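Long-range contact in uncharacterized protein (Bacteroides uniformis, PDB 4IYK), which is of unknown function but is a putative carbohydrate-binding protein built of a transthyretin-like and an E-set-like domain: residues K137-F142 against I201-D206. Residues are numbered along the deposited sequence; the frame is centred on the assembly and turned at random.
Sequences KEIQLF and IGALAD
Leu204 lies alongside both Lys137 and Glu138, the three side chains pointing the same way from two antiparallel strands. Its CG is anti to the backbone N (chi1 -175°). Leu204 CD2 rests 3.9 Å from Glu138 CD and 4.1 Å from Lys137 CD, so the methyl meets the carboxylate end of one neighbour and the aliphatic chain of the other. Two residues can flank one leucine because Lys137 and Glu138 together face it in a classic beta bulge: Leu204 O accepts both Lys137 N, at 2.9 Å and nearly in line with the carbonyl, and Glu138 N, at 3.2 Å in the carbonyl plane. Leu204 N returns a bond to Glu138 O, and Gln140 and Gly202 pair N to O in both directions, fixing the register. Further along this face the Phe142 ring turns its edge to Gly202, CE2 4.0 Å from Gly202 CA. Gln140 CG sits above one ring face, 3.6 Å from the plane and toward the rim. On the opposite face the Leu141 and Ile201 side chains cross at a slant, Leu141 CD1 4.1 Å from Ile201 CG1, and Ile139 CG2 meets Ala203 CB more loosely. These residues turn into the core of the E-set-like domain, against strands 107-117 and 178-183. One carbonyl oxygen thus satisfies two amides at the bulge, where charged residues pack their carbon chains on leucine, while the other face is apolar and buried.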
loop_
_atom_site.group_PDB
_atom_site.type_symbol
_atom_site.label_atom_id
_atom_site.label_comp_id
_atom_site.label_asym_id
_atom_site.label_seq_id
_atom_site.Cartn_x
_atom_site.Cartn_y
_atom_site.Cartn_z
ATOM N N LYS A 137 0.337 -10.221 10.908
ATOM C CA LYS A 137 -0.663 -9.807 11.897
ATOM C C LYS A 137 -2.086 -9.913 11.315
ATOM O O LYS A 137 -2.974 -10.449 11.978
ATOM C CB LYS A 137 -0.367 -8.371 12.366
ATOM C CG LYS A 137 -1.080 -7.954 13.644
ATOM C CD LYS A 137 -0.764 -6.504 13.987
ATOM C CE LYS A 137 -1.576 -5.976 15.151
ATOM N NZ LYS A 137 -1.424 -4.506 15.319
ATOM N N GLU A 138 -2.308 -9.400 10.094
ATOM C CA GLU A 138 -3.627 -9.417 9.448
ATOM C C GLU A 138 -3.579 -9.613 7.930
ATOM O O GLU A 138 -2.624 -9.190 7.276
ATOM C CB GLU A 138 -4.382 -8.092 9.701
ATOM C CG GLU A 138 -4.733 -7.758 11.150
ATOM C CD GLU A 138 -5.383 -6.405 11.378
ATOM O OE1 GLU A 138 -5.989 -5.863 10.427
ATOM O OE2 GLU A 138 -5.283 -5.882 12.510
ATOM N N ILE A 139 -4.676 -10.173 7.368
ATOM C CA ILE A 139 -4.916 -10.274 5.918
ATOM C C ILE A 139 -6.361 -9.802 5.681
ATOM O O ILE A 139 -7.257 -10.048 6.513
ATOM C CB ILE A 139 -4.591 -11.637 5.229
ATOM C CG1 ILE A 139 -5.369 -12.817 5.861
ATOM C CG2 ILE A 139 -3.068 -11.884 5.177
ATOM C CD1 ILE A 139 -5.479 -14.101 4.992
ATOM N N GLN A 140 -6.570 -9.064 4.579
ATOM C CA GLN A 140 -7.879 -8.528 4.286
ATOM C C GLN A 140 -8.062 -8.262 2.814
ATOM O O GLN A 140 -7.128 -7.823 2.120
ATOM C CB GLN A 140 -8.120 -7.228 5.087
ATOM C CG GLN A 140 -9.557 -6.701 4.986
ATOM C CD GLN A 140 -9.908 -5.782 6.123
ATOM O OE1 GLN A 140 -9.095 -5.461 6.975
ATOM N NE2 GLN A 140 -11.099 -5.275 6.113
ATOM N N LEU A 141 -9.298 -8.528 2.345
ATOM C CA LEU A 141 -9.742 -8.226 1.001
ATOM C C LEU A 141 -10.571 -6.955 1.094
ATOM O O LEU A 141 -11.735 -6.994 1.505
ATOM C CB LEU A 141 -10.521 -9.404 0.351
ATOM C CG LEU A 141 -11.019 -9.186 -1.094
ATOM C CD1 LEU A 141 -9.855 -8.852 -2.059
ATOM C CD2 LEU A 141 -11.795 -10.421 -1.601
ATOM N N PHE A 142 -9.940 -5.805 0.787
ATOM C CA PHE A 142 -10.638 -4.522 0.848
ATOM C C PHE A 142 -11.490 -4.327 -0.379
ATOM O O PHE A 142 -11.103 -4.740 -1.467
ATOM C CB PHE A 142 -9.659 -3.350 1.023
ATOM C CG PHE A 142 -8.860 -3.439 2.301
ATOM C CD1 PHE A 142 -9.420 -3.056 3.523
ATOM C CD2 PHE A 142 -7.564 -3.963 2.297
ATOM C CE1 PHE A 142 -8.669 -3.127 4.706
ATOM C CE2 PHE A 142 -6.816 -4.039 3.484
ATOM C CZ PHE A 142 -7.383 -3.641 4.683
ATOM N N ILE A 201 -6.216 -6.892 -2.150
ATOM C CA ILE A 201 -5.657 -7.749 -1.101
ATOM C C ILE A 201 -4.662 -6.904 -0.305
ATOM O O ILE A 201 -3.785 -6.302 -0.919
ATOM C CB ILE A 201 -4.933 -8.992 -1.697
ATOM C CG1 ILE A 201 -5.895 -9.903 -2.462
ATOM C CG2 ILE A 201 -4.138 -9.779 -0.584
ATOM C CD1 ILE A 201 -5.201 -10.781 -3.540
ATOM N N GLY A 202 -4.788 -6.909 1.018
ATOM C CA GLY A 202 -3.866 -6.259 1.935
ATOM C C GLY A 202 -3.285 -7.237 2.951
ATOM O O GLY A 202 -3.951 -8.195 3.357
ATOM N N ALA A 203 -2.053 -6.994 3.390
ATOM C CA ALA A 203 -1.393 -7.805 4.416
ATOM C C ALA A 203 -0.650 -6.892 5.350
ATOM O O ALA A 203 0.162 -6.085 4.902
ATOM C CB ALA A 203 -0.444 -8.827 3.798
ATOM N N LEU A 204 -0.986 -6.979 6.644
ATOM C CA LEU A 204 -0.410 -6.168 7.709
ATOM C C LEU A 204 0.643 -6.978 8.478
ATOM O O LEU A 204 0.337 -7.995 9.109
ATOM C CB LEU A 204 -1.510 -5.623 8.661
ATOM C CG LEU A 204 -1.026 -4.651 9.775
ATOM C CD1 LEU A 204 -0.472 -3.350 9.186
ATOM C CD2 LEU A 204 -2.166 -4.356 10.797
ATOM N N ALA A 205 1.884 -6.508 8.432
ATOM C CA ALA A 205 3.001 -7.153 9.142
ATOM C C ALA A 205 3.069 -6.723 10.604
ATOM O O ALA A 205 2.461 -5.734 10.993
ATOM C CB ALA A 205 4.319 -6.816 8.456
ATOM N N ASP A 206 3.869 -7.453 11.381
ATOM C CA ASP A 206 4.243 -7.199 12.766
ATOM C C ASP A 206 5.787 -7.135 12.762
ATOM O O ASP A 206 6.440 -8.115 12.381
ATOM C CB ASP A 206 3.644 -8.292 13.661
ATOM C CG ASP A 206 4.084 -8.253 15.114
ATOM O OD1 ASP A 206 4.276 -7.137 15.651
ATOM O OD2 ASP A 206 4.210 -9.333 15.716
#